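Local atomic coordinates of ralf, proline/betaine transporter (Legionella pneumophila, PDB entry 4D7Q), a protein that probably acts as a guanine nucleotide exchange factor, here as an engineered fusion of a Legionella Sec7 domain with a Rickettsia capping domain. Residues A[106-110]-A[298-302]; A[209-214]-A[323-329]; A[225-230]-A[280-284]; A[310-316]-A[338-344]. The protein carries 2 engineered substitutions. All coordinates share one frame; numbering follows the deposited sequence.

Contact 1: A[106-110]-A[298-302]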
loop_
_atom_site.group_PDB
_atom_site.type_symbol
_atom_site.label_atom_id
_atom_site.label_comp_id
_atom_site.label_asym_id
_atom_site.label_seq_id
_atom_site.Cartn_x
_atom_site.Cartn_y
_atom_site.Cartn_z
ATOM N N LEU A 106 -2.466 7.562 1.911
ATOM C CA LEU A 106 -1.568 6.460 1.703
ATOM C C LEU A 106 -2.175 5.107 2.027
ATOM O O LEU A 106 -2.919 4.980 2.954
ATOM C CB LEU A 106 -0.275 6.646 2.472
ATOM C CG LEU A 106 0.601 7.840 2.162
ATOM C CD1 LEU A 106 1.607 8.110 3.230
ATOM C CD2 LEU A 106 1.317 7.622 0.858
ATOM N N PRO A 107 -1.855 4.103 1.237
ATOM C CA PRO A 107 -2.443 2.764 1.471
ATOM C C PRO A 107 -1.869 2.131 2.741
ATOM O O PRO A 107 -0.769 2.512 3.190
ATOM C CB PRO A 107 -2.042 1.968 0.215
ATOM C CG PRO A 107 -0.839 2.641 -0.309
ATOM C CD PRO A 107 -0.948 4.106 0.063
ATOM N N GLY A 108 -2.635 1.197 3.305
ATOM C CA GLY A 108 -2.254 0.465 4.510
ATOM C C GLY A 108 -1.727 -0.928 4.220
ATOM O O GLY A 108 -1.581 -1.733 5.137
ATOM N N GLU A 109 -1.473 -1.230 2.933
ATOM C CA GLU A 109 -0.924 -2.512 2.471
ATOM C C GLU A 109 0.532 -2.309 2.108
ATOM O O GLU A 109 0.859 -1.310 1.458
ATOM C CB GLU A 109 -1.712 -3.062 1.282
ATOM C CG GLU A 109 -3.111 -3.497 1.675
ATOM C CD GLU A 109 -4.000 -3.706 0.476
ATOM O OE1 GLU A 109 -3.725 -4.627 -0.328
ATOM O OE2 GLU A 109 -4.910 -2.874 0.286
ATOM N N ALA A 110 1.418 -3.194 2.605
ATOM C CA ALA A 110 2.864 -3.049 2.421
ATOM C C ALA A 110 3.294 -2.961 0.947
ATOM O O ALA A 110 4.100 -2.097 0.605
ATOM C CB ALA A 110 3.600 -4.186 3.099
ATOM N N LYS A 298 -2.406 -7.135 12.411
ATOM C CA LYS A 298 -3.577 -7.018 11.560
ATOM C C LYS A 298 -3.506 -8.012 10.396
ATOM O O LYS A 298 -2.417 -8.455 9.989
ATOM C CB LYS A 298 -3.796 -5.547 11.073
ATOM C CG LYS A 298 -3.076 -5.197 9.760
ATOM C CD LYS A 298 -3.373 -3.799 9.237
ATOM C CE LYS A 298 -2.293 -3.428 8.225
ATOM N NZ LYS A 298 -2.522 -2.075 7.663
ATOM N N ILE A 299 -4.687 -8.386 9.895
ATOM C CA ILE A 299 -4.850 -9.233 8.727
ATOM C C ILE A 299 -5.795 -8.564 7.741
ATOM O O ILE A 299 -6.776 -7.931 8.151
ATOM C CB ILE A 299 -5.200 -10.725 9.010
ATOM C CG1 ILE A 299 -6.525 -10.879 9.770
ATOM C CG2 ILE A 299 -4.032 -11.480 9.692
ATOM C CD1 ILE A 299 -7.177 -12.292 9.589
ATOM N N ILE A 300 -5.472 -8.677 6.449
ATOM C CA ILE A 300 -6.294 -8.144 5.361
ATOM C C ILE A 300 -6.642 -9.309 4.421
ATOM O O ILE A 300 -5.740 -9.952 3.857
ATOM C CB ILE A 300 -5.631 -6.943 4.622
ATOM C CG1 ILE A 300 -5.399 -5.731 5.599
ATOM C CG2 ILE A 300 -6.481 -6.513 3.396
ATOM C CD1 ILE A 300 -4.411 -4.637 5.073
ATOM N N ILE A 301 -7.959 -9.562 4.241
ATOM C CA ILE A 301 -8.453 -10.642 3.379
ATOM C C ILE A 301 -9.142 -10.089 2.139
ATOM O O ILE A 301 -10.061 -9.278 2.239
ATOM C CB ILE A 301 -9.339 -11.672 4.148
ATOM C CG1 ILE A 301 -8.639 -12.174 5.431
ATOM C CG2 ILE A 301 -9.767 -12.861 3.246
ATOM C CD1 ILE A 301 -9.224 -11.616 6.630
ATOM N N GLN A 302 -8.712 -10.550 0.965
ATOM C CA GLN A 302 -9.298 -10.068 -0.285
ATOM C C GLN A 302 -9.532 -11.167 -1.284
ATOM O O GLN A 302 -8.675 -12.041 -1.394
ATOM C CB GLN A 302 -8.375 -9.018 -0.963
ATOM C CG GLN A 302 -8.131 -7.738 -0.137
ATOM C CD GLN A 302 -7.026 -6.870 -0.705
ATOM O OE1 GLN A 302 -6.355 -7.232 -1.677
ATOM N NE2 GLN A 302 -6.828 -5.678 -0.138
HETATM O O HOH W 1 -4.868 -5.618 -2.802
#

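Contact 2: A[209-214]-A[323-329]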
loop_
_atom_site.group_PDB
_atom_site.type_symbol
_atom_site.label_atom_id
_atom_site.label_comp_id
_atom_site.label_asym_id
_atom_site.label_seq_id
_atom_site.Cartn_x
_atom_site.Cartn_y
_atom_site.Cartn_z
ATOM N N TYR A 209 -11.663 -7.203 3.544
ATOM C CA TYR A 209 -11.913 -7.448 4.963
ATOM C C TYR A 209 -10.661 -7.247 5.789
ATOM O O TYR A 209 -9.584 -7.740 5.425
ATOM C CB TYR A 209 -12.429 -8.863 5.166
ATOM C CG TYR A 209 -13.617 -9.220 4.306
ATOM C CD1 TYR A 209 -14.900 -8.783 4.637
ATOM C CD2 TYR A 209 -13.478 -10.077 3.212
ATOM C CE1 TYR A 209 -16.008 -9.161 3.879
ATOM C CE2 TYR A 209 -14.575 -10.452 2.443
ATOM C CZ TYR A 209 -15.841 -10.012 2.792
ATOM O OH TYR A 209 -16.911 -10.401 2.021
ATOM N N GLN A 210 -10.797 -6.500 6.883
ATOM C CA GLN A 210 -9.661 -6.190 7.745
ATOM C C GLN A 210 -9.997 -6.505 9.181
ATOM O O GLN A 210 -11.098 -6.224 9.632
ATOM C CB GLN A 210 -9.235 -4.721 7.600
ATOM C CG GLN A 210 -7.912 -4.370 8.323
ATOM C CD GLN A 210 -7.403 -2.996 7.965
ATOM O OE1 GLN A 210 -7.512 -2.549 6.831
ATOM N NE2 GLN A 210 -6.784 -2.316 8.913
ATOM N N ILE A 211 -9.044 -7.118 9.884
ATOM C CA ILE A 211 -9.176 -7.436 11.300
ATOM C C ILE A 211 -7.966 -6.836 12.011
ATOM O O ILE A 211 -6.841 -7.336 11.855
ATOM C CB ILE A 211 -9.374 -8.940 11.625
ATOM C CG1 ILE A 211 -10.352 -9.655 10.642
ATOM C CG2 ILE A 211 -9.820 -9.081 13.100
ATOM C CD1 ILE A 211 -10.556 -11.215 10.904
ATOM N N ASN A 212 -8.196 -5.734 12.753
ATOM C CA ASN A 212 -7.139 -5.067 13.508
ATOM C C ASN A 212 -7.026 -5.669 14.879
ATOM O O ASN A 212 -7.975 -6.287 15.343
ATOM C CB ASN A 212 -7.454 -3.589 13.696
ATOM C CG ASN A 212 -7.379 -2.792 12.447
ATOM O OD1 ASN A 212 -6.635 -3.118 11.515
ATOM N ND2 ASN A 212 -8.107 -1.693 12.441
ATOM N N ASN A 213 -5.880 -5.448 15.544
ATOM C CA ASN A 213 -5.606 -5.871 16.923
ATOM C C ASN A 213 -5.853 -7.365 17.123
ATOM O O ASN A 213 -6.383 -7.782 18.159
ATOM C CB ASN A 213 -6.399 -4.995 17.940
ATOM C CG ASN A 213 -6.337 -3.506 17.642
ATOM O OD1 ASN A 213 -5.275 -2.886 17.642
ATOM N ND2 ASN A 213 -7.476 -2.901 17.349
ATOM N N ILE A 214 -5.483 -8.168 16.107
ATOM C CA ILE A 214 -5.658 -9.621 16.139
ATOM C C ILE A 214 -4.487 -10.235 16.908
ATOM O O ILE A 214 -3.382 -9.692 16.854
ATOM C CB ILE A 214 -5.860 -10.216 14.705
ATOM C CG1 ILE A 214 -6.612 -11.575 14.746
ATOM C CG2 ILE A 214 -4.551 -10.268 13.867
ATOM C CD1 ILE A 214 -7.251 -12.043 13.411
ATOM N N THR A 323 -12.546 -15.060 6.110
ATOM C CA THR A 323 -12.714 -13.994 7.101
ATOM C C THR A 323 -13.582 -14.432 8.270
ATOM O O THR A 323 -13.206 -14.216 9.420
ATOM C CB THR A 323 -13.222 -12.693 6.470
ATOM O OG1 THR A 323 -12.444 -12.376 5.318
ATOM C CG2 THR A 323 -13.122 -11.547 7.424
ATOM N N ALA A 324 -14.725 -15.081 7.978
ATOM C CA ALA A 324 -15.660 -15.542 9.013
ATOM C C ALA A 324 -15.097 -16.700 9.847
ATOM O O ALA A 324 -15.608 -16.965 10.931
ATOM C CB ALA A 324 -16.994 -15.916 8.389
ATOM N N SER A 325 -14.019 -17.348 9.359
ATOM C CA SER A 325 -13.324 -18.448 10.025
ATOM C C SER A 325 -12.471 -17.963 11.193
ATOM O O SER A 325 -12.179 -18.742 12.095
ATOM C CB SER A 325 -12.470 -19.228 9.032
ATOM O OG SER A 325 -13.274 -20.011 8.168
ATOM N N PHE A 326 -12.042 -16.701 11.173
ATOM C CA PHE A 326 -11.284 -16.155 12.287
ATOM C C PHE A 326 -12.280 -15.896 13.406
ATOM O O PHE A 326 -13.422 -15.528 13.133
ATOM C CB PHE A 326 -10.490 -14.887 11.877
ATOM C CG PHE A 326 -9.291 -15.208 10.995
ATOM C CD1 PHE A 326 -8.058 -15.529 11.557
ATOM C CD2 PHE A 326 -9.414 -15.248 9.609
ATOM C CE1 PHE A 326 -6.963 -15.860 10.749
ATOM C CE2 PHE A 326 -8.316 -15.590 8.796
ATOM C CZ PHE A 326 -7.097 -15.884 9.370
ATOM N N GLU A 327 -11.890 -16.173 14.654
ATOM C CA GLU A 327 -12.776 -15.970 15.810
ATOM C C GLU A 327 -13.156 -14.506 15.987
ATOM O O GLU A 327 -14.299 -14.208 16.327
ATOM C CB GLU A 327 -12.118 -16.483 17.091
ATOM C CG GLU A 327 -12.136 -17.994 17.226
ATOM C CD GLU A 327 -11.593 -18.503 18.547
ATOM O OE1 GLU A 327 -10.836 -17.761 19.212
ATOM O OE2 GLU A 327 -11.918 -19.656 18.913
ATOM N N THR A 328 -12.208 -13.600 15.731
ATOM C CA THR A 328 -12.411 -12.155 15.848
ATOM C C THR A 328 -13.317 -11.640 14.742
ATOM O O THR A 328 -13.081 -11.919 13.552
ATOM C CB THR A 328 -11.071 -11.412 15.816
ATOM O OG1 THR A 328 -10.091 -12.137 16.563
ATOM C CG2 THR A 328 -11.181 -9.976 16.331
ATOM N N LYS A 329 -14.342 -10.864 15.122
ATOM C CA LYS A 329 -15.193 -10.249 14.108
ATOM C C LYS A 329 -14.366 -9.181 13.348
ATOM O O LYS A 329 -13.403 -8.624 13.891
ATOM C CB LYS A 329 -16.517 -9.697 14.689
ATOM C CG LYS A 329 -16.389 -8.449 15.556
ATOM C CD LYS A 329 -17.760 -7.836 15.873
ATOM C CE LYS A 329 -17.650 -6.658 16.818
ATOM N NZ LYS A 329 -18.979 -6.060 17.124
#

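Contact 3: A[225-230]-A[280-284]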
loop_
_atom_site.group_PDB
_atom_site.type_symbol
_atom_site.label_atom_id
_atom_site.label_comp_id
_atom_site.label_asym_id
_atom_site.label_seq_id
_atom_site.Cartn_x
_atom_site.Cartn_y
_atom_site.Cartn_z
ATOM N N LEU A 225 -2.641 -20.193 12.471
ATOM C CA LEU A 225 -1.981 -19.623 11.301
ATOM C C LEU A 225 -0.586 -19.126 11.652
ATOM O O LEU A 225 0.377 -19.508 10.991
ATOM C CB LEU A 225 -2.839 -18.504 10.670
ATOM C CG LEU A 225 -2.231 -17.733 9.493
ATOM C CD1 LEU A 225 -1.917 -18.655 8.304
ATOM C CD2 LEU A 225 -3.133 -16.600 9.075
ATOM N N ASN A 226 -0.479 -18.340 12.733
ATOM C CA ASN A 226 0.778 -17.793 13.223
ATOM C C ASN A 226 1.795 -18.897 13.603
ATOM O O ASN A 226 2.980 -18.732 13.317
ATOM C CB ASN A 226 0.531 -16.811 14.372
ATOM C CG ASN A 226 1.799 -16.236 14.939
ATOM O OD1 ASN A 226 2.577 -15.580 14.239
ATOM N ND2 ASN A 226 2.062 -16.515 16.209
ATOM N N GLN A 227 1.324 -20.018 14.224
ATOM C CA GLN A 227 2.167 -21.170 14.585
ATOM C C GLN A 227 2.850 -21.756 13.334
ATOM O O GLN A 227 4.034 -22.077 13.400
ATOM C CB GLN A 227 1.355 -22.257 15.296
ATOM C CG GLN A 227 1.163 -21.997 16.784
ATOM C CD GLN A 227 0.195 -22.942 17.462
ATOM O OE1 GLN A 227 -0.481 -23.767 16.828
ATOM N NE2 GLN A 227 0.101 -22.831 18.784
ATOM N N PHE A 228 2.119 -21.868 12.196
ATOM C CA PHE A 228 2.708 -22.367 10.945
ATOM C C PHE A 228 3.794 -21.427 10.465
ATOM O O PHE A 228 4.860 -21.882 10.058
ATOM C CB PHE A 228 1.657 -22.550 9.838
ATOM C CG PHE A 228 0.611 -23.605 10.098
ATOM C CD1 PHE A 228 0.976 -24.922 10.363
ATOM C CD2 PHE A 228 -0.743 -23.299 10.004
ATOM C CE1 PHE A 228 0.008 -25.891 10.608
ATOM C CE2 PHE A 228 -1.710 -24.267 10.251
ATOM C CZ PHE A 228 -1.332 -25.558 10.542
ATOM N N LEU A 229 3.522 -20.116 10.526
ATOM C CA LEU A 229 4.467 -19.074 10.121
ATOM C C LEU A 229 5.721 -19.080 10.993
ATOM O O LEU A 229 6.822 -19.152 10.458
ATOM C CB LEU A 229 3.795 -17.685 10.109
ATOM C CG LEU A 229 2.630 -17.480 9.115
ATOM C CD1 LEU A 229 2.226 -16.028 9.048
ATOM C CD2 LEU A 229 2.976 -17.981 7.725
ATOM N N GLU A 230 5.544 -19.155 12.290
ATOM C CA GLU A 230 6.647 -19.178 13.218
ATOM C C GLU A 230 7.535 -20.444 13.216
ATOM O O GLU A 230 8.704 -20.316 13.474
ATOM C CB GLU A 230 6.153 -18.872 14.632
ATOM C CG GLU A 230 5.955 -17.389 14.898
ATOM C CD GLU A 230 5.325 -17.078 16.234
ATOM O OE1 GLU A 230 5.167 -17.999 17.037
ATOM O OE2 GLU A 230 4.986 -15.914 16.493
ATOM N N ILE A 280 -4.615 -13.679 2.159
ATOM C CA ILE A 280 -4.537 -13.202 3.537
ATOM C C ILE A 280 -3.209 -12.477 3.691
ATOM O O ILE A 280 -2.161 -13.119 3.714
ATOM C CB ILE A 280 -4.701 -14.242 4.691
ATOM C CG1 ILE A 280 -5.859 -15.251 4.496
ATOM C CG2 ILE A 280 -4.829 -13.487 6.035
ATOM C CD1 ILE A 280 -5.783 -16.489 5.522
ATOM N N GLN A 281 -3.250 -11.156 3.860
ATOM C CA GLN A 281 -2.031 -10.385 4.134
ATOM C C GLN A 281 -1.879 -10.338 5.643
ATOM O O GLN A 281 -2.808 -9.918 6.335
ATOM C CB GLN A 281 -2.114 -8.983 3.579
ATOM C CG GLN A 281 -2.206 -8.910 2.054
ATOM C CD GLN A 281 -2.450 -7.479 1.667
ATOM O OE1 GLN A 281 -1.723 -6.576 2.079
ATOM N NE2 GLN A 281 -3.518 -7.229 0.936
ATOM N N VAL A 282 -0.734 -10.848 6.144
ATOM C CA VAL A 282 -0.379 -10.960 7.566
ATOM C C VAL A 282 0.653 -9.874 7.940
ATOM O O VAL A 282 1.729 -9.800 7.338
ATOM C CB VAL A 282 0.144 -12.384 7.947
ATOM C CG1 VAL A 282 0.581 -12.443 9.430
ATOM C CG2 VAL A 282 -0.909 -13.470 7.653
ATOM N N TYR A 283 0.326 -9.096 8.982
ATOM C CA TYR A 283 1.152 -8.031 9.553
ATOM C C TYR A 283 1.320 -8.228 11.015
ATOM O O TYR A 283 0.340 -8.421 11.737
ATOM C CB TYR A 283 0.510 -6.653 9.347
ATOM C CG TYR A 283 0.350 -6.283 7.896
ATOM C CD1 TYR A 283 -0.737 -6.747 7.152
ATOM C CD2 TYR A 283 1.293 -5.490 7.253
ATOM C CE1 TYR A 283 -0.864 -6.449 5.801
ATOM C CE2 TYR A 283 1.149 -5.146 5.916
ATOM C CZ TYR A 283 0.063 -5.618 5.197
ATOM O OH TYR A 283 -0.053 -5.313 3.869
ATOM N N LYS A 284 2.553 -8.161 11.474
ATOM C CA LYS A 284 2.844 -8.270 12.902
ATOM C C LYS A 284 3.906 -7.204 13.247
ATOM O O LYS A 284 4.807 -6.983 12.416
ATOM C CB LYS A 284 3.346 -9.681 13.276
ATOM C CG LYS A 284 2.301 -10.801 13.116
ATOM C CD LYS A 284 2.633 -12.058 13.916
ATOM C CE LYS A 284 3.863 -12.773 13.407
ATOM N NZ LYS A 284 4.459 -13.651 14.451
#

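Contact 4: A[310-316]-A[338-344]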
loop_
_atom_site.group_PDB
_atom_site.type_symbol
_atom_site.label_atom_id
_atom_site.label_comp_id
_atom_site.label_asym_id
_atom_site.label_seq_id
_atom_site.Cartn_x
_atom_site.Cartn_y
_atom_site.Cartn_z
ATOM N N GLN A 310 -11.302 -9.205 -12.947
ATOM C CA GLN A 310 -11.906 -9.148 -11.621
ATOM C C GLN A 310 -11.951 -10.537 -10.962
ATOM O O GLN A 310 -12.023 -11.528 -11.692
ATOM C CB GLN A 310 -13.337 -8.556 -11.719
ATOM C CG GLN A 310 -14.451 -9.492 -12.175
ATOM C CD GLN A 310 -15.759 -8.750 -12.247
ATOM O OE1 GLN A 310 -16.524 -8.683 -11.275
ATOM N NE2 GLN A 310 -16.021 -8.136 -13.389
ATOM N N PRO A 311 -11.984 -10.660 -9.613
ATOM C CA PRO A 311 -12.175 -11.995 -9.023
ATOM C C PRO A 311 -13.603 -12.469 -9.323
ATOM O O PRO A 311 -14.502 -11.652 -9.520
ATOM C CB PRO A 311 -12.006 -11.754 -7.515
ATOM C CG PRO A 311 -11.449 -10.366 -7.376
ATOM C CD PRO A 311 -11.976 -9.623 -8.563
ATOM N N SER A 312 -13.813 -13.778 -9.360
ATOM C CA SER A 312 -15.151 -14.350 -9.585
ATOM C C SER A 312 -15.995 -14.190 -8.326
ATOM O O SER A 312 -15.471 -13.854 -7.258
ATOM C CB SER A 312 -15.025 -15.838 -9.903
ATOM O OG SER A 312 -14.300 -16.513 -8.886
ATOM N N GLU A 313 -17.292 -14.489 -8.434
ATOM C CA GLU A 313 -18.217 -14.501 -7.301
ATOM C C GLU A 313 -17.726 -15.553 -6.282
ATOM O O GLU A 313 -17.820 -15.324 -5.079
ATOM C CB GLU A 313 -19.626 -14.854 -7.793
ATOM C CG GLU A 313 -20.733 -14.280 -6.927
ATOM C CD GLU A 313 -22.115 -14.468 -7.523
ATOM O OE1 GLU A 313 -22.489 -13.687 -8.429
ATOM O OE2 GLU A 313 -22.818 -15.409 -7.094
ATOM N N GLN A 314 -17.169 -16.685 -6.781
ATOM C CA GLN A 314 -16.605 -17.785 -5.988
ATOM C C GLN A 314 -15.454 -17.294 -5.079
ATOM O O GLN A 314 -15.382 -17.674 -3.905
ATOM C CB GLN A 314 -16.128 -18.944 -6.897
ATOM C CG GLN A 314 -15.735 -20.207 -6.106
ATOM C CD GLN A 314 -16.767 -20.653 -5.076
ATOM O OE1 GLN A 314 -17.967 -20.766 -5.366
ATOM N NE2 GLN A 314 -16.317 -20.912 -3.846
ATOM N N SER A 315 -14.573 -16.452 -5.632
ATOM C CA SER A 315 -13.444 -15.830 -4.924
ATOM C C SER A 315 -13.937 -14.906 -3.786
ATOM O O SER A 315 -13.406 -14.963 -2.672
ATOM C CB SER A 315 -12.581 -15.053 -5.908
ATOM O OG SER A 315 -11.894 -15.969 -6.743
ATOM N N LEU A 316 -14.980 -14.092 -4.068
ATOM C CA LEU A 316 -15.608 -13.208 -3.098
ATOM C C LEU A 316 -16.173 -14.048 -1.943
ATOM O O LEU A 316 -15.953 -13.708 -0.778
ATOM C CB LEU A 316 -16.716 -12.366 -3.788
ATOM C CG LEU A 316 -17.589 -11.474 -2.873
ATOM C CD1 LEU A 316 -16.773 -10.390 -2.173
ATOM C CD2 LEU A 316 -18.728 -10.859 -3.631
ATOM N N ASP A 338 -13.459 -4.068 -7.761
ATOM C CA ASP A 338 -14.501 -4.777 -8.490
ATOM C C ASP A 338 -15.823 -5.015 -7.756
ATOM O O ASP A 338 -16.869 -5.156 -8.400
ATOM C CB ASP A 338 -13.929 -6.111 -8.955
ATOM C CG ASP A 338 -12.672 -5.939 -9.777
ATOM O OD1 ASP A 338 -12.770 -5.413 -10.900
ATOM O OD2 ASP A 338 -11.598 -6.338 -9.298
ATOM N N TYR A 339 -15.771 -5.104 -6.432
ATOM C CA TYR A 339 -16.938 -5.390 -5.614
ATOM C C TYR A 339 -17.243 -4.269 -4.667
ATOM O O TYR A 339 -16.357 -3.788 -3.942
ATOM C CB TYR A 339 -16.747 -6.703 -4.850
ATOM C CG TYR A 339 -16.773 -7.907 -5.763
ATOM C CD1 TYR A 339 -17.972 -8.367 -6.309
ATOM C CD2 TYR A 339 -15.598 -8.576 -6.104
ATOM C CE1 TYR A 339 -18.004 -9.466 -7.166
ATOM C CE2 TYR A 339 -15.619 -9.691 -6.947
ATOM C CZ TYR A 339 -16.823 -10.116 -7.492
ATOM O OH TYR A 339 -16.861 -11.180 -8.359
ATOM N N LEU A 340 -18.514 -3.864 -4.656
ATOM C CA LEU A 340 -19.013 -2.810 -3.791
ATOM C C LEU A 340 -18.916 -3.270 -2.339
ATOM O O LEU A 340 -18.913 -4.472 -2.083
ATOM C CB LEU A 340 -20.483 -2.473 -4.160
ATOM C CG LEU A 340 -20.732 -1.889 -5.570
ATOM C CD1 LEU A 340 -22.229 -1.698 -5.830
ATOM C CD2 LEU A 340 -20.021 -0.544 -5.763
ATOM N N LYS A 341 -18.845 -2.318 -1.387
ATOM C CA LYS A 341 -18.807 -2.648 0.041
ATOM C C LYS A 341 -20.000 -3.543 0.451
ATOM O O LYS A 341 -19.826 -4.469 1.258
ATOM C CB LYS A 341 -18.789 -1.368 0.893
ATOM C CG LYS A 341 -18.787 -1.656 2.390
ATOM C CD LYS A 341 -18.805 -0.388 3.202
ATOM C CE LYS A 341 -18.983 -0.701 4.664
ATOM N NZ LYS A 341 -18.767 0.508 5.496
ATOM N N GLU A 342 -21.192 -3.282 -0.130
ATOM C CA GLU A 342 -22.409 -4.031 0.188
ATOM C C GLU A 342 -22.338 -5.491 -0.181
ATOM O O GLU A 342 -22.929 -6.312 0.519
ATOM C CB GLU A 342 -23.686 -3.358 -0.383
ATOM C CG GLU A 342 -23.716 -3.262 -1.905
ATOM C CD GLU A 342 -24.996 -2.735 -2.515
ATOM O OE1 GLU A 342 -25.669 -1.897 -1.871
ATOM O OE2 GLU A 342 -25.306 -3.134 -3.660
ATOM N N ASP A 343 -21.623 -5.819 -1.282
ATOM C CA ASP A 343 -21.452 -7.197 -1.763
ATOM C C ASP A 343 -20.558 -7.951 -0.799
ATOM O O ASP A 343 -20.826 -9.116 -0.493
ATOM C CB ASP A 343 -20.820 -7.202 -3.168
ATOM C CG ASP A 343 -21.690 -6.565 -4.231
ATOM O OD1 ASP A 343 -22.927 -6.587 -4.071
ATOM O OD2 ASP A 343 -21.131 -6.062 -5.235
ATOM N N LEU A 344 -19.428 -7.188 -0.304
ATOM C CA LEU A 344 -18.585 -7.854 0.682
ATOM C C LEU A 344 -19.330 -8.046 1.993
ATOM O O LEU A 344 -19.279 -9.132 2.562
ATOM C CB LEU A 344 -17.282 -7.082 0.907
ATOM C CG LEU A 344 -16.152 -7.385 -0.074
ATOM C CD1 LEU A 344 -16.517 -6.929 -1.469
ATOM C CD2 LEU A 344 -14.899 -6.667 0.331
#

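Contact 1: A[106-110]-A[298-302]
Lys298 reaches from the capping-domain strand to the Gly108 carbonyl of the Sec7 loop, NZ donating to Gly108 O over 2.7 Å. The ammonium lies in the carbonyl plane on a lone pair, at a C=O...N angle of 137°. CG of Lys298 sits between the backbone N and the carbonyl carbon (chi1 89°), and the rest of the chain runs out straight to deliver NZ. Beside it, Ile300 lays CD1 against Glu109 CG at 3.8 Å, the two side chains crossing at a slant. Farther along, Gln302 NE2 makes a weak bond to Glu109 OE1 (3.3 Å), with the carboxylate and amide planes turned 80° apart. Water 1 donates to Glu109 OE1 at 2.9 Å; its approach to Gln302 OE1 is unusually short, which leaves that second leg doubtful. The loop carries the Leu-Pro-Gly-Glu-Ala motif of Sec7 domains, whose glutamate is in relatives the glutamic finger directed at the Arf nucleotide site; Glu109 holds that position and is also the N-cap of helix 110-127. The cap strand thus lies against the presumed exchange site, across an interface that joins parts of two bacterial proteins. Stronger partners flank these groups: Gln281 NE2 bonds Glu109 OE1, Lys112 forms a salt bridge with OE2, and Gln302 NE2 donates to Pro207 O. Tyr283 makes a cation-pi contact with Lys298 and bonds Ala110 N through its hydroxyl.

Contact 2: A[209-214]-A[323-329]
Ile211 points from its strand into the 323-329 segment, touching Phe326 CB, Thr328 CG2 and the Lys329 carbonyl. Its CG2 methyl, lying anti to the backbone N, meets Thr328 CG2 at 3.6 Å and packs close to Lys329 O, whereas CD1, on the other branch, reaches Phe326 CB at 3.8 Å. The isoleucine slants across both Phe326 and Thr328. Ile214 approaches the phenylalanine differently: it runs at about a right angle to that side chain and sets CD1 4.0 Å from Phe326 CD1, while its CG1 lies 4.0 Å from Thr328 OG1. Both segments belong to the capping domain, in which strand 208-214 is an inner strand of an antiparallel sheet and helix 313-325 ends over one of its faces; the turn that follows folds back along the strand. At the helix end Thr323 meets Tyr209 obliquely. Its OG1 comes within 3.3 Å of Tyr209 CD2, and CG2 stands 3.6 Å from Tyr209 CB, so both branches of the threonine press on the root of the aromatic side chain from one side. The polar ends look elsewhere: Thr323 OG1 bonds Ala319 O in its own helix, Thr328 OG1 bonds Asp219, and the Tyr209 hydroxyl bonds Leu344 O on helix 341-351. Around Phe326, Ile299 of the neighbouring strand and Leu225 of helix 220-230 continue the apolar packing.

Contact 3: A[225-230]-A[280-284]
Helix 225-230 lies across strand 280-283 at 71°, the axes 11.4 Å apart at closest approach, with Leu225 and Leu229 turned to Val282. The valine divides its methyls between the two leucines: CG1 meets Leu229 CD1 at 4.0 Å, tip to tip, and CG2 passes Leu225 CD2 at 4.1 Å, those side chains sliding by in opposite directions. Leu225 CD2 also lies 4.4 Å from Ile280 CD1. This is a helix packed on one face of the capping domain's antiparallel sheet, an apolar layer closed at one end by a polar cluster. There Lys284, bent at chi3, donates from NZ to Asn226 OD1 at 2.7 Å, tilted 16° from the carbonyl plane, and forms a salt bridge with Glu230 OE2 at 3.1 Å. Asn226 ND2 makes a weak bond to the same Glu230 oxygen, one helical turn on, so amide, carboxylate and ammonium close a triangle. Across the strand, Gln281 and Tyr283 project from the reverse face towards the Sec7 loop.

Contact 4: A[310-316]-A[338-344]
Two helix starts of the capping domain meet here, each with its own N-cap, and Tyr339, just ahead of the second, bridges them. Its hydroxyl donates to Pro311 O at 2.7 Å, approaching from above the carbonyl plane, 38° out of it, while the oxygen lies at the ring edge. One face of the ring receives Leu316, whose CD2 stands 4.0 Å from the centroid and 22° off the normal, a CH-pi contact displaced towards the rim. The leucine has CG anti to its own nitrogen (chi1 174°), and its other methyl, CD1, is left to pack on Leu344 CD1 at 3.5 Å. Ser312 caps helix 313-316 by accepting the Ser315 N-H on OG. At the second start, Asp343 OD2 takes a weak bond from the N-H of the N-cap residue Leu340. Asp338 sets its carboxylate against Gln310 and Pro311, OD1 3.3 Å from Gln310 CB and OD2 3.4 Å from Pro311 CD. Its charge has two partners, Lys27 of the Sec7 part at OD1 and Arg305 at OD2; the Lys27 bridge spans the fusion and belongs to the chimera. Pro311 and Ser315 rest on Pro303 at the end of strand 297-303, and Ser315 OG bonds Ala277 N at the start of strand 277-283.

Overall arrangement
From the N terminus, contact 1 opens first, in the Sec7 loop 106-110, and closes at strand 297-303, the longest of the four loops and the one that joins the two fused parts. Contact 2 opens within it at strand 208-214 and closes beyond it at 323-329, so the two cross, through strands adjacent in the sheet. Contact 3 is nested inside both, seating helix 220-230 on strand 277-283; Phe326 of contact 2 touches its Leu225 and Ile280. Contact 4 opens after contacts 1 and 3 have closed and crosses contact 2, sharing helix 313-325, which it ties to the C-terminal helix 341-351.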